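Local coordinates for hypothetical protein TM0723 (Thermotoga maritima, PDB 1VMJ) that is of unknown function but belongs to the UPF0047 (YjbQ) family and may act as a thiamin phosphate synthase, at residues A[18-23]-A[34-39]; A[114-119]-A[123-128]. One frame throughout, in Å; residues are numbered along the deposited sequence. Where two conformers were deposited one is given.

Interaction 1 (A[18-23]-A[34-39]). With SO4 (sulfate ion), chain E.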
loop_
_atom_site.group_PDB
_atom_site.type_symbol
_atom_site.label_atom_id
_atom_site.label_comp_id
_atom_site.label_asym_id
_atom_site.label_seq_id
_atom_site.Cartn_x
_atom_site.Cartn_y
_atom_site.Cartn_z
ATOM N N LYS A 18 3.678 -4.890 -19.383
ATOM C CA LYS A 18 4.652 -5.952 -19.462
ATOM C C LYS A 18 4.503 -6.833 -18.228
ATOM O O LYS A 18 4.437 -6.335 -17.101
ATOM C CB LYS A 18 6.066 -5.350 -19.489
ATOM C CG LYS A 18 7.209 -6.361 -19.716
ATOM C CD LYS A 18 7.290 -6.763 -21.184
ATOM C CE LYS A 18 8.091 -8.028 -21.410
ATOM N NZ LYS A 18 7.450 -9.198 -20.741
ATOM N N GLU A 19 4.505 -8.147 -18.432
ATOM C CA GLU A 19 4.655 -9.087 -17.322
ATOM C C GLU A 19 6.113 -9.499 -17.180
ATOM O O GLU A 19 6.787 -9.818 -18.157
ATOM C CB GLU A 19 3.832 -10.349 -17.496
ATOM C CG GLU A 19 2.354 -10.113 -17.471
ATOM C CD GLU A 19 1.578 -11.404 -17.649
ATOM O OE1 GLU A 19 2.193 -12.508 -17.605
ATOM O OE2 GLU A 19 0.353 -11.328 -17.880
ATOM N N LEU A 20 6.590 -9.466 -15.959
ATOM C CA LEU A 20 7.930 -9.912 -15.615
ATOM C C LEU A 20 7.771 -11.211 -14.852
ATOM O O LEU A 20 7.022 -11.275 -13.895
ATOM C CB LEU A 20 8.631 -8.846 -14.757
ATOM C CG LEU A 20 8.816 -7.491 -15.422
ATOM C CD1 LEU A 20 9.361 -6.506 -14.384
ATOM C CD2 LEU A 20 9.735 -7.549 -16.632
ATOM N N TRP A 21 8.481 -12.257 -15.253
ATOM C CA TRP A 21 8.323 -13.576 -14.642
ATOM C C TRP A 21 9.516 -13.942 -13.795
ATOM O O TRP A 21 10.636 -13.546 -14.109
ATOM C CB TRP A 21 8.097 -14.625 -15.709
ATOM C CG TRP A 21 6.749 -14.566 -16.434
ATOM C CD1 TRP A 21 5.833 -13.553 -16.419
ATOM C CD2 TRP A 21 6.201 -15.596 -17.267
ATOM N NE1 TRP A 21 4.752 -13.896 -17.199
ATOM C CE2 TRP A 21 4.946 -15.145 -17.711
ATOM C CE3 TRP A 21 6.629 -16.876 -17.644
ATOM C CZ2 TRP A 21 4.145 -15.887 -18.554
ATOM C CZ3 TRP A 21 5.825 -17.609 -18.484
ATOM C CH2 TRP A 21 4.584 -17.122 -18.911
ATOM N N PHE A 22 9.246 -14.680 -12.726
ATOM C CA PHE A 22 10.272 -15.124 -11.775
ATOM C C PHE A 22 10.035 -16.582 -11.441
ATOM O O PHE A 22 8.919 -17.077 -11.471
ATOM C CB PHE A 22 10.248 -14.252 -10.510
ATOM C CG PHE A 22 10.405 -12.818 -10.811
ATOM C CD1 PHE A 22 11.665 -12.268 -10.966
ATOM C CD2 PHE A 22 9.290 -12.030 -11.083
ATOM C CE1 PHE A 22 11.822 -10.950 -11.320
ATOM C CE2 PHE A 22 9.438 -10.718 -11.429
ATOM C CZ PHE A 22 10.689 -10.171 -11.547
ATOM N N HIS A 23 11.127 -17.287 -11.177
ATOM C CA HIS A 23 11.067 -18.651 -10.680
ATOM C C HIS A 23 12.230 -18.771 -9.715
ATOM O O HIS A 23 13.365 -19.039 -10.126
ATOM C CB HIS A 23 11.197 -19.665 -11.819
ATOM C CG HIS A 23 10.934 -21.089 -11.414
ATOM N ND1 HIS A 23 11.820 -21.832 -10.664
ATOM C CD2 HIS A 23 9.865 -21.890 -11.632
ATOM C CE1 HIS A 23 11.316 -23.036 -10.459
ATOM N NE2 HIS A 23 10.132 -23.102 -11.039
ATOM N N THR A 34 14.524 -2.972 -10.265
ATOM C CA THR A 34 14.610 -1.619 -10.737
ATOM C C THR A 34 15.072 -1.492 -12.185
ATOM O O THR A 34 14.438 -0.762 -12.958
ATOM C CB THR A 34 15.477 -0.731 -9.820
ATOM O OG1 THR A 34 15.210 -1.009 -8.440
ATOM C CG2 THR A 34 15.215 0.727 -10.114
ATOM N N PRO A 35 16.158 -2.190 -12.564
ATOM C CA PRO A 35 16.591 -2.051 -13.957
ATOM C C PRO A 35 15.584 -2.532 -15.002
ATOM O O PRO A 35 15.560 -2.023 -16.127
ATOM C CB PRO A 35 17.873 -2.867 -14.012
ATOM C CG PRO A 35 18.326 -2.973 -12.588
ATOM C CD PRO A 35 17.077 -3.026 -11.788
ATOM N N LEU A 36 14.764 -3.510 -14.647
ATOM C CA LEU A 36 13.734 -4.004 -15.554
ATOM C C LEU A 36 12.670 -2.928 -15.757
ATOM O O LEU A 36 12.277 -2.635 -16.891
ATOM C CB LEU A 36 13.124 -5.298 -15.005
ATOM C CG LEU A 36 14.110 -6.452 -14.770
ATOM C CD1 LEU A 36 13.356 -7.614 -14.163
ATOM C CD2 LEU A 36 14.822 -6.864 -16.000
ATOM N N LEU A 37 12.217 -2.322 -14.661
ATOM C CA LEU A 37 11.271 -1.213 -14.720
ATOM C C LEU A 37 11.806 -0.015 -15.523
ATOM O O LEU A 37 11.088 0.598 -16.310
ATOM C CB LEU A 37 10.822 -0.805 -13.311
ATOM C CG LEU A 37 9.611 -1.568 -12.779
ATOM C CD1 LEU A 37 9.825 -3.026 -12.681
ATOM C CD2 LEU A 37 9.267 -0.989 -11.412
ATOM N N GLU A 38 13.087 0.281 -15.366
ATOM C CA GLU A 38 13.717 1.341 -16.148
ATOM C C GLU A 38 13.578 1.058 -17.653
ATOM O O GLU A 38 13.281 1.971 -18.440
ATOM C CB GLU A 38 15.189 1.461 -15.754
ATOM C CG GLU A 38 15.360 2.065 -14.368
ATOM C CD GLU A 38 16.806 2.116 -13.890
ATOM O OE1 GLU A 38 17.612 1.235 -14.255
ATOM O OE2 GLU A 38 17.118 3.038 -13.115
ATOM N N GLU A 39 13.775 -0.204 -18.037
ATOM C CA GLU A 39 13.659 -0.575 -19.450
ATOM C C GLU A 39 12.189 -0.520 -19.932
ATOM O O GLU A 39 11.921 -0.098 -21.039
ATOM C CB GLU A 39 14.270 -1.956 -19.697
ATOM C CG GLU A 39 14.176 -2.450 -21.113
ATOM C CD GLU A 39 14.973 -1.640 -22.097
ATOM O OE1 GLU A 39 15.714 -0.705 -21.707
ATOM O OE2 GLU A 39 14.845 -1.954 -23.290
HETATM S S SO4 E . 4.718 -9.466 -22.702
HETATM O O1 SO4 E . 4.324 -8.148 -23.191
HETATM O O2 SO4 E . 3.677 -10.440 -23.030
HETATM O O3 SO4 E . 4.844 -9.374 -21.228
HETATM O O4 SO4 E . 5.971 -9.866 -23.373
#
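Leu-20, on strand 14-22, outermost in its sheet within this chain, and Leu-36, in the first turn of helix 34-44, mark the closest backbone approach of the two segments, their CA atoms 8.3 Å apart. No hydrogen bond joins 18-23 to 34-39, so this is apolar packing of a helix against a strand. Methyl CD1 of Leu-20 carries it, set against two successive helix residues: it lies 4.0 Å from CB of Leu-36 and 3.9 Å from CD1 of Leu-37. In Leu-20, CG stands opposite the carbonyl carbon (chi1 -61°), and the nearly straight second torsion sends CD1 on to the helix.

Polar groups gather along the strand beside this apolar contact. Trp-21 NE1 donates to the anti lone pair of Glu-19 OE1 at 2.9 Å, almost straight (169°) and in the indole plane. The same oxygen forms a salt bridge with Arg-143. In one of its two conformers Lys-18 bends its chain at chi2 and chi4, bringing NZ within 2.7 Å of both Glu-19 O and sulfate O3; Glu-19 N also donates to O3. The sulfate probably came from the crystallisation liquor.

Strand 14-22 is bonded through its backbone to strand 142-150, while Phe-22 stacks on Tyr-133. Leu-37 reaches further across the sheet to Leu-51 and Cys-53 of strand 49-55, so helix 34-44 lies over several strands of the five-stranded antiparallel sheet.

Interaction 2 (A[114-119]-A[123-128]); sequences VVIAIT and MDLGPW
Met-123 faces Ile-118 across the short antiparallel beta-hairpin of strands 113-119 and 122-123; the two form an antiparallel non-hydrogen-bonded pair with CA atoms 4.7 Å apart. Followed outward, the methionine meets the strand at nearly every atom. Its CB lies against CG2 of Ile-116. With chi1 at -74°, CG is set opposite the carbonyl carbon, where it meets CD1 of Ile-118 at 3.9 Å and also touches CG2 of Ile-116. SD then packs against CD1 of Ile-116, again at 3.9 Å, and the bend at chi3 directs CE to helix 34-44. Leu-125 extends this apolar patch, its CD2 coming to 3.8 Å from CG2 of Ile-116.

The polar half of the contact belongs to Asp-124. Its backbone N donates to Ala-117 O (2.8 Å, 150°), the same oxygen that receives a CA-H contact from Met-123. Beside this bond, CB of Ala-117 and CB of Asp-124 meet at 3.8 Å. The carboxylate turns to the end of the strand: Thr-119 OG1 donates to OD2 at 2.7 Å, approaching from above the carboxylate plane, 35° out of it. A water accepts from Ala-117 N and may give a weak bond to Asp-124 O.

A second subunit supplies the positive charges, Arg-17 of that subunit forming a salt bridge with Asp-124 OD2 and Lys-147 of that subunit bonding to Thr-119 OG1 and Ile-118 O. Thr-119 thus passes a hydrogen bond from the lysine on to the carboxylate, and the paired arginine would be expected to keep Asp-124 ionised. The chemistry implies a division of labour: methionine and isoleucines join the hairpin to its own subunit's core, while aspartate and threonine tie it to the neighbouring chain.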
loop_
_atom_site.group_PDB
_atom_site.type_symbol
_atom_site.label_atom_id
_atom_site.label_comp_id
_atom_site.label_asym_id
_atom_site.label_seq_id
_atom_site.Cartn_x
_atom_site.Cartn_y
_atom_site.Cartn_z
ATOM N N VAL A 114 3.602 -1.127 -5.973
ATOM C CA VAL A 114 4.079 0.246 -5.898
ATOM C C VAL A 114 3.471 1.011 -7.052
ATOM O O VAL A 114 3.200 0.443 -8.131
ATOM C CB VAL A 114 5.626 0.349 -5.947
ATOM C CG1 VAL A 114 6.208 -0.400 -4.745
ATOM C CG2 VAL A 114 6.190 -0.202 -7.249
ATOM N N VAL A 115 3.276 2.308 -6.823
ATOM C CA VAL A 115 2.907 3.227 -7.872
ATOM C C VAL A 115 3.976 4.309 -7.884
ATOM O O VAL A 115 4.308 4.874 -6.841
ATOM C CB VAL A 115 1.515 3.839 -7.643
ATOM C CG1 VAL A 115 1.185 4.823 -8.753
ATOM C CG2 VAL A 115 0.467 2.728 -7.563
ATOM N N ILE A 116 4.542 4.546 -9.058
ATOM C CA ILE A 116 5.695 5.389 -9.227
ATOM C C ILE A 116 5.432 6.437 -10.287
ATOM O O ILE A 116 4.906 6.121 -11.370
ATOM C CB ILE A 116 6.934 4.540 -9.636
ATOM C CG1 ILE A 116 7.227 3.445 -8.616
ATOM C CG2 ILE A 116 8.142 5.435 -9.838
ATOM C CD1 ILE A 116 8.235 2.499 -9.065
ATOM N N ALA A 117 5.766 7.678 -9.983
ATOM C CA ALA A 117 5.605 8.752 -10.962
ATOM C C ALA A 117 6.627 8.603 -12.089
ATOM O O ALA A 117 7.799 8.269 -11.832
ATOM C CB ALA A 117 5.808 10.095 -10.283
ATOM N N ILE A 118 6.178 8.876 -13.316
ATOM C CA ILE A 118 7.064 9.021 -14.465
ATOM C C ILE A 118 7.130 10.494 -14.790
ATOM O O ILE A 118 6.103 11.131 -15.055
ATOM C CB ILE A 118 6.567 8.206 -15.679
ATOM C CG1 ILE A 118 6.367 6.732 -15.292
ATOM C CG2 ILE A 118 7.516 8.348 -16.850
ATOM C CD1 ILE A 118 7.532 6.084 -14.647
ATOM N N THR A 119 8.349 11.023 -14.800
ATOM C CA THR A 119 8.602 12.425 -15.037
ATOM C C THR A 119 9.772 12.530 -15.995
ATOM O O THR A 119 10.805 11.922 -15.777
ATOM C CB THR A 119 8.930 13.125 -13.729
ATOM O OG1 THR A 119 7.799 13.029 -12.854
ATOM C CG2 THR A 119 9.225 14.569 -13.949
ATOM N N MET A 123 11.499 7.115 -14.096
ATOM C CA MET A 123 10.920 6.933 -12.776
ATOM C C MET A 123 11.418 8.057 -11.873
ATOM O O MET A 123 12.616 8.361 -11.859
ATOM C CB MET A 123 11.307 5.589 -12.184
ATOM C CG MET A 123 10.558 4.455 -12.860
ATOM S SD MET A 123 10.780 2.874 -12.021
ATOM C CE MET A 123 12.475 2.562 -12.474
ATOM N N ASP A 124 10.490 8.662 -11.134
ATOM C CA ASP A 124 10.775 9.843 -10.329
ATOM C C ASP A 124 11.032 9.371 -8.900
ATOM O O ASP A 124 10.104 9.269 -8.093
ATOM C CB ASP A 124 9.575 10.774 -10.459
ATOM C CG ASP A 124 9.858 12.184 -10.106
ATOM O OD1 ASP A 124 10.906 12.491 -9.484
ATOM O OD2 ASP A 124 8.985 13.009 -10.431
ATOM N N LEU A 125 12.282 9.013 -8.629
ATOM C CA LEU A 125 12.660 8.307 -7.410
ATOM C C LEU A 125 13.615 9.136 -6.575
ATOM O O LEU A 125 14.407 9.947 -7.113
ATOM C CB LEU A 125 13.354 6.984 -7.735
ATOM C CG LEU A 125 12.527 5.951 -8.499
ATOM C CD1 LEU A 125 13.333 4.711 -8.815
ATOM C CD2 LEU A 125 11.283 5.627 -7.765
ATOM N N GLY A 126 13.568 8.887 -5.271
ATOM C CA GLY A 126 14.526 9.450 -4.342
ATOM C C GLY A 126 15.833 8.709 -4.445
ATOM O O GLY A 126 15.946 7.748 -5.192
ATOM N N PRO A 127 16.826 9.156 -3.665
ATOM C CA PRO A 127 18.197 8.719 -3.851
ATOM C C PRO A 127 18.450 7.234 -3.609
ATOM O O PRO A 127 19.352 6.670 -4.217
ATOM C CB PRO A 127 18.964 9.561 -2.829
ATOM C CG PRO A 127 17.973 9.936 -1.801
ATOM C CD PRO A 127 16.695 10.133 -2.567
ATOM N N TRP A 128 17.668 6.614 -2.736
ATOM C CA TRP A 128 17.919 5.243 -2.324
ATOM C C TRP A 128 16.790 4.298 -2.639
ATOM O O TRP A 128 16.828 3.142 -2.231
ATOM C CB TRP A 128 18.312 5.193 -0.850
ATOM C CG TRP A 128 19.489 6.069 -0.582
ATOM C CD1 TRP A 128 19.506 7.195 0.163
ATOM C CD2 TRP A 128 20.795 5.929 -1.146
ATOM N NE1 TRP A 128 20.766 7.763 0.126
ATOM C CE2 TRP A 128 21.571 7.001 -0.674
ATOM C CE3 TRP A 128 21.386 4.996 -2.006
ATOM C CZ2 TRP A 128 22.914 7.165 -1.027
ATOM C CZ3 TRP A 128 22.719 5.154 -2.357
ATOM C CH2 TRP A 128 23.467 6.231 -1.865
HETATM O O HOH W 1 7.061 7.952 -7.214
#

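Helix 34-44 touches both strands 14-22 and 122-123, the outermost of the five-stranded sheet within this chain, and so illustrates how one helix can join distant parts of a sheet. The centres of interactions 1 and 2 are 15 Å apart, yet they meet at Met-123 CE, which lies 3.5 Å from Glu-38 CG and 3.8 Å from Leu-37 CB. Leu-37 therefore takes part in interaction 1 while packing on a residue of interaction 2. Their outer surroundings differ: 114-119 and 123-128 adjoin a second subunit, and Val-115 also packs on Val-115 of the third, whereas no other chain of the assembly touches 18-23 or 34-39. The residues that bind sodium, His-93, Asn-100 and His-104, belong to neither contact.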